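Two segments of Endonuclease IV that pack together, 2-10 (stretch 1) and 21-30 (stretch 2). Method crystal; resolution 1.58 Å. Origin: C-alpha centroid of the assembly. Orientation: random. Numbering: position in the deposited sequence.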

ATOM      1  N   PRO A   2       7.448  11.496   9.849  1.00 16.89           N
ATOM      2  CA  PRO A   2       6.776  10.409   9.108  1.00 14.40           C
ATOM      3  C   PRO A   2       7.622   9.141   9.047  1.00 14.27           C
ATOM      4  O   PRO A   2       8.845   9.200   8.911  1.00 16.46           O
ATOM      5  CB  PRO A   2       6.502  10.940   7.709  1.00 15.22           C
ATOM      6  CG  PRO A   2       7.642  11.950   7.547  1.00 16.29           C
ATOM      7  CD  PRO A   2       7.750  12.611   8.933  1.00 18.13           C
ATOM      8  N   ARG A   3       6.959   7.995   9.144  1.00 11.18           N
ATOM      9  CA  ARG A   3       7.639   6.706   9.096  1.00  9.34           C
ATOM     10  C   ARG A   3       7.847   6.289   7.644  1.00  8.03           C
ATOM     11  O   ARG A   3       7.061   6.655   6.763  1.00  8.24           O
ATOM     12  CB  ARG A   3       6.825   5.659   9.860  1.00  9.84           C
ATOM     13  CG  ARG A   3       6.842   5.887  11.372  1.00 13.11           C
ATOM     14  CD  ARG A   3       5.904   4.952  12.116  1.00 14.75           C
ATOM     15  NE  ARG A   3       6.056   5.080  13.563  1.00 18.82           N
ATOM     16  CZ  ARG A   3       7.036   4.522  14.270  1.00 20.20           C
ATOM     17  NH1 ARG A   3       7.961   3.782  13.669  1.00 16.86           N
ATOM     18  NH2 ARG A   3       7.098   4.715  15.583  1.00 19.62           N
ATOM     19  N   TYR A   4       8.909   5.525   7.394  1.00  6.63           N
ATOM     20  CA  TYR A   4       9.226   5.106   6.037  1.00  7.74           C
ATOM     21  C   TYR A   4       9.751   3.678   5.971  1.00  7.46           C
ATOM     22  O   TYR A   4      10.370   3.177   6.912  1.00  6.80           O
ATOM     23  CB  TYR A   4      10.268   6.063   5.445  1.00  8.41           C
ATOM     24  CG  TYR A   4      11.577   6.042   6.199  1.00  7.83           C
ATOM     25  CD1 TYR A   4      12.610   5.184   5.819  1.00  7.92           C
ATOM     26  CD2 TYR A   4      11.755   6.823   7.340  1.00  9.05           C
ATOM     27  CE1 TYR A   4      13.786   5.101   6.561  1.00  8.69           C
ATOM     28  CE2 TYR A   4      12.929   6.749   8.089  1.00  8.93           C
ATOM     29  CZ  TYR A   4      13.939   5.884   7.693  1.00  9.56           C
ATOM     30  OH  TYR A   4      15.092   5.794   8.443  1.00  8.14           O
ATOM     31  N   GLY A   5       9.517   3.030   4.838  1.00  7.42           N
ATOM     32  CA  GLY A   5       9.983   1.668   4.680  1.00  7.57           C
ATOM     33  C   GLY A   5       9.852   1.152   3.266  1.00  7.60           C
ATOM     34  O   GLY A   5       9.448   1.877   2.351  1.00  7.69           O
ATOM     35  N   PHE A   6      10.196  -0.121   3.102  1.00  7.18           N
ATOM     36  CA  PHE A   6      10.146  -0.797   1.810  1.00  6.23           C
ATOM     37  C   PHE A   6       9.243  -2.010   1.916  1.00  5.67           C
ATOM     38  O   PHE A   6       8.725  -2.338   2.986  1.00  6.51           O
ATOM     39  CB  PHE A   6      11.519  -1.347   1.408  1.00  6.53           C
ATOM     40  CG  PHE A   6      12.615  -0.331   1.355  1.00  7.04           C
ATOM     41  CD1 PHE A   6      12.433   0.889   0.716  1.00  8.53           C
ATOM     42  CD2 PHE A   6      13.868  -0.632   1.888  1.00  8.72           C
ATOM     43  CE1 PHE A   6      13.483   1.795   0.601  1.00  9.07           C
ATOM     44  CE2 PHE A   6      14.924   0.265   1.778  1.00  7.59           C
ATOM     45  CZ  PHE A   6      14.736   1.477   1.135  1.00  6.73           C
ATOM     46  N   HIS A   7       9.081  -2.683   0.784  1.00  7.25           N
ATOM     47  CA  HIS A   7       8.332  -3.920   0.748  1.00  8.16           C
ATOM     48  C   HIS A   7       9.417  -4.973   0.927  1.00  8.15           C
ATOM     49  O   HIS A   7      10.365  -5.044   0.134  1.00  9.52           O
ATOM     50  CB  HIS A   7       7.629  -4.112  -0.593  1.00  7.71           C
ATOM     51  CG  HIS A   7       6.711  -5.290  -0.605  1.00  8.79           C
ATOM     52  ND1 HIS A   7       7.170  -6.589  -0.556  1.00 11.55           N
ATOM     53  CD2 HIS A   7       5.360  -5.366  -0.594  1.00  7.78           C
ATOM     54  CE1 HIS A   7       6.139  -7.413  -0.515  1.00  8.67           C
ATOM     55  NE2 HIS A   7       5.029  -6.698  -0.538  1.00 10.96           N
ATOM     56  N   LEU A   8       9.287  -5.769   1.984  1.00  7.75           N
ATOM     57  CA  LEU A   8      10.266  -6.799   2.317  1.00  7.18           C
ATOM     58  C   LEU A   8       9.776  -8.203   1.988  1.00  8.43           C
ATOM     59  O   LEU A   8       8.573  -8.470   1.994  1.00  9.17           O
ATOM     60  CB  LEU A   8      10.601  -6.715   3.810  1.00  6.61           C
ATOM     61  CG  LEU A   8      10.990  -5.328   4.335  1.00  7.71           C
ATOM     62  CD1 LEU A   8      11.147  -5.382   5.851  1.00  8.80           C
ATOM     63  CD2 LEU A   8      12.276  -4.862   3.669  1.00  9.88           C
ATOM     64  N   SER A   9      10.725  -9.098   1.729  1.00  8.22           N
ATOM     65  CA  SER A   9      10.416 -10.482   1.391  1.00  9.63           C
ATOM     66  C   SER A   9      10.079 -11.335   2.605  1.00 11.10           C
ATOM     67  O   SER A   9      10.562 -11.086   3.709  1.00 12.29           O
ATOM     68  CB  SER A   9      11.602 -11.111   0.656  1.00  9.71           C
ATOM     69  OG  SER A   9      11.386 -12.494   0.447  1.00 11.37           O
ATOM     70  N   ILE A  10       9.239 -12.344   2.392  1.00 11.08           N
ATOM     71  CA  ILE A  10       8.865 -13.259   3.463  1.00 12.52           C
ATOM     72  C   ILE A  10       9.265 -14.678   3.080  1.00 13.36           C
ATOM     73  O   ILE A  10       8.940 -15.637   3.782  1.00 13.87           O
ATOM     74  CB  ILE A  10       7.345 -13.228   3.752  1.00 13.16           C
ATOM     75  CG1 ILE A  10       6.555 -13.662   2.515  1.00 14.22           C
ATOM     76  CG2 ILE A  10       6.929 -11.830   4.178  1.00 12.18           C
ATOM     77  CD1 ILE A  10       5.086 -13.927   2.798  1.00 16.14           C
ATOM     78  N   GLU A  21      12.993  -8.730  11.078  1.00 10.90           N
ATOM     79  CA  GLU A  21      14.426  -8.618  11.331  1.00  9.97           C
ATOM     80  C   GLU A  21      15.127  -7.721  10.323  1.00  8.63           C
ATOM     81  O   GLU A  21      15.996  -6.928  10.691  1.00  8.87           O
ATOM     82  CB  GLU A  21      15.083  -9.997  11.317  1.00 10.78           C
ATOM     83  CG  GLU A  21      14.549 -10.942  12.376  1.00 12.17           C
ATOM     84  CD  GLU A  21      15.347 -12.221  12.459  1.00 15.23           C
ATOM     85  OE1 GLU A  21      14.874 -13.173  13.115  1.00 16.28           O
ATOM     86  OE2 GLU A  21      16.452 -12.270  11.877  1.00 17.43           O
ATOM     87  N   GLU A  22      14.758  -7.846   9.049  1.00  9.08           N
ATOM     88  CA  GLU A  22      15.376  -7.031   8.013  1.00  8.67           C
ATOM     89  C   GLU A  22      15.015  -5.557   8.180  1.00  8.66           C
ATOM     90  O   GLU A  22      15.837  -4.676   7.921  1.00  7.64           O
ATOM     91  CB  GLU A  22      14.973  -7.525   6.619  1.00  8.39           C
ATOM     92  CG  GLU A  22      15.539  -6.667   5.491  1.00  9.04           C
ATOM     93  CD  GLU A  22      15.307  -7.254   4.115  1.00  9.59           C
ATOM     94  OE1 GLU A  22      14.398  -8.096   3.969  1.00 10.86           O
ATOM     95  OE2 GLU A  22      16.029  -6.859   3.173  1.00 12.42           O
ATOM     96  N   ALA A  23      13.788  -5.288   8.617  1.00  9.09           N
ATOM     97  CA  ALA A  23      13.364  -3.909   8.832  1.00  7.33           C
ATOM     98  C   ALA A  23      14.233  -3.283   9.918  1.00  9.00           C
ATOM     99  O   ALA A  23      14.672  -2.138   9.795  1.00  7.97           O
ATOM    100  CB  ALA A  23      11.892  -3.862   9.233  1.00  6.08           C
ATOM    101  N   THR A  24      14.489  -4.035  10.983  1.00  9.66           N
ATOM    102  CA  THR A  24      15.322  -3.532  12.067  1.00 11.00           C
ATOM    103  C   THR A  24      16.759  -3.337  11.597  1.00 11.14           C
ATOM    104  O   THR A  24      17.399  -2.333  11.913  1.00 11.82           O
ATOM    105  CB  THR A  24      15.333  -4.502  13.265  1.00 11.94           C
ATOM    106  OG1 THR A  24      13.999  -4.664  13.756  1.00 12.38           O
ATOM    107  CG2 THR A  24      16.219  -3.958  14.382  1.00 13.34           C
ATOM    108  N   ALA A  25      17.255  -4.302  10.830  1.00  9.57           N
ATOM    109  CA  ALA A  25      18.625  -4.250  10.328  1.00 10.06           C
ATOM    110  C   ALA A  25      18.854  -3.059   9.401  1.00 10.97           C
ATOM    111  O   ALA A  25      19.910  -2.417   9.445  1.00 11.12           O
ATOM    112  CB  ALA A  25      18.958  -5.554   9.608  1.00  9.26           C
ATOM    113  N   LEU A  26      17.865  -2.763   8.561  1.00  9.64           N
ATOM    114  CA  LEU A  26      17.970  -1.645   7.630  1.00  9.34           C
ATOM    115  C   LEU A  26      17.714  -0.304   8.306  1.00  9.16           C
ATOM    116  O   LEU A  26      18.095   0.740   7.781  1.00 10.15           O
ATOM    117  CB  LEU A  26      16.971  -1.816   6.485  1.00 10.06           C
ATOM    118  CG  LEU A  26      17.255  -2.908   5.458  1.00  9.77           C
ATOM    119  CD1 LEU A  26      16.071  -3.036   4.507  1.00 12.39           C
ATOM    120  CD2 LEU A  26      18.531  -2.558   4.698  1.00 13.10           C
ATOM    121  N   GLY A  27      17.062  -0.335   9.463  1.00  9.10           N
ATOM    122  CA  GLY A  27      16.757   0.897  10.163  1.00  8.64           C
ATOM    123  C   GLY A  27      15.472   1.536   9.661  1.00  7.80           C
ATOM    124  O   GLY A  27      15.304   2.750   9.748  1.00  7.97           O
ATOM    125  N   LEU A  28      14.568   0.724   9.126  1.00  7.55           N
ATOM    126  CA  LEU A  28      13.291   1.240   8.628  1.00  6.89           C
ATOM    127  C   LEU A  28      12.383   1.567   9.808  1.00  8.07           C
ATOM    128  O   LEU A  28      12.576   1.049  10.907  1.00 10.05           O
ATOM    129  CB  LEU A  28      12.581   0.193   7.763  1.00  6.62           C
ATOM    130  CG  LEU A  28      13.340  -0.444   6.605  1.00  6.80           C
ATOM    131  CD1 LEU A  28      12.406  -1.374   5.851  1.00  8.27           C
ATOM    132  CD2 LEU A  28      13.874   0.633   5.677  1.00  6.14           C
ATOM    133  N   THR A  29      11.391   2.427   9.586  1.00  7.78           N
ATOM    134  CA  THR A  29      10.462   2.753  10.659  1.00  7.66           C
ATOM    135  C   THR A  29       9.043   2.309  10.314  1.00  8.28           C
ATOM    136  O   THR A  29       8.074   2.676  10.979  1.00  9.06           O
ATOM    137  CB  THR A  29      10.500   4.257  11.026  1.00  9.77           C
ATOM    138  OG1 THR A  29      10.358   5.061   9.853  1.00 10.54           O
ATOM    139  CG2 THR A  29      11.831   4.591  11.703  1.00  8.18           C
ATOM    140  N   ALA A  30       8.953   1.483   9.277  1.00  7.03           N
ATOM    141  CA  ALA A  30       7.699   0.906   8.808  1.00  5.43           C
ATOM    142  C   ALA A  30       8.064  -0.090   7.721  1.00  5.05           C
ATOM    143  O   ALA A  30       9.145  -0.002   7.140  1.00  6.24           O
ATOM    144  CB  ALA A  30       6.790   1.992   8.241  1.00  6.79           C
TER
HETATM  145  O   HOH W   1      10.690   7.707  10.919  1.00 11.35           O
HETATM  146  O   HOH W   2      13.515  -8.299   1.514  1.00  8.30           O
HETATM  147  O   HOH W   3      12.913 -10.255   4.714  1.00 17.70           O

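This is a mixed contact in which a segment that begins as a strand is pinned near its start by hydrogen bonds to the loop that follows a helix, packed in its middle largely through leucine side chains, and joined near its end to the helix through water.

The polar end centres on Thr-29. Its backbone and side chain between them engage both backbone polar groups of Tyr-4: Thr-29 N donates to Tyr-4 O at 3.0 Å, while Tyr-4 N donates to Thr-29 OG1 at 2.9 Å. The threonine side chain, with chi1 in the p well, thus does for Tyr-4 N what a carbonyl would do in a regular sheet. A water extends the same hydroxyl, sitting 2.9 Å from Thr-29 OG1 and donating to Pro-2 O over 3.1 Å. Arg-3 adds a third direct bond, Arg-3 NH1 to Thr-29 O at 2.9 Å, with the acceptor near the guanidinium plane, where an N-H can point nearly at it (157°).

Glycine matters twice here. At Gly-5 the chain comes so close that Gly-5 CA lies 3.1 Å from Ala-30 O in a CA-H...O contact, and an ideal CB would fall 1.7 Å from that oxygen; the close approach depends on the absent side chain. Gly-27 answers to a different rule. It is the first residue to leave helical angles, and at its positive phi of 85° a CB would be jammed against the carbonyl oxygen of Leu-26. The turn itself calls for glycine, whatever the neighbouring strand does. Leu-28 N then reaches back to Ala-23 O at 2.9 Å, tying the start of the loop to the helix.

The apolar part is built around Leu-28, Leu-26 and Leu-8. Leu-28 CD2 meets Phe-6 CD2 at 4.0 Å, while Leu-28 CD1 lies 4.1 Å from Leu-8 CD2 and also 3.7 Å from Phe-6 N. Leu-26 CD1 lies at the edge of the Phe-6 ring, 4.2 Å from Phe-6 CD2. The CA-to-CB bond of Leu-8 points toward stretch 2, and Leu-8 CD1 lies 3.8 Å from Ala-23 CB. The packing has a cost: Phe-6 N is buried by the contact and finds no partner in the model.

Beyond Leu-8, the link becomes indirect. Glu-22 OE1 accepts from two waters, one at 2.6 Å that also accepts from Ser-9 N at 2.9 Å, the other at 2.7 Å that also donates to Ser-9 O at 2.7 Å. One carboxylate oxygen thereby serves both backbone polar groups of Ser-9 without touching either directly.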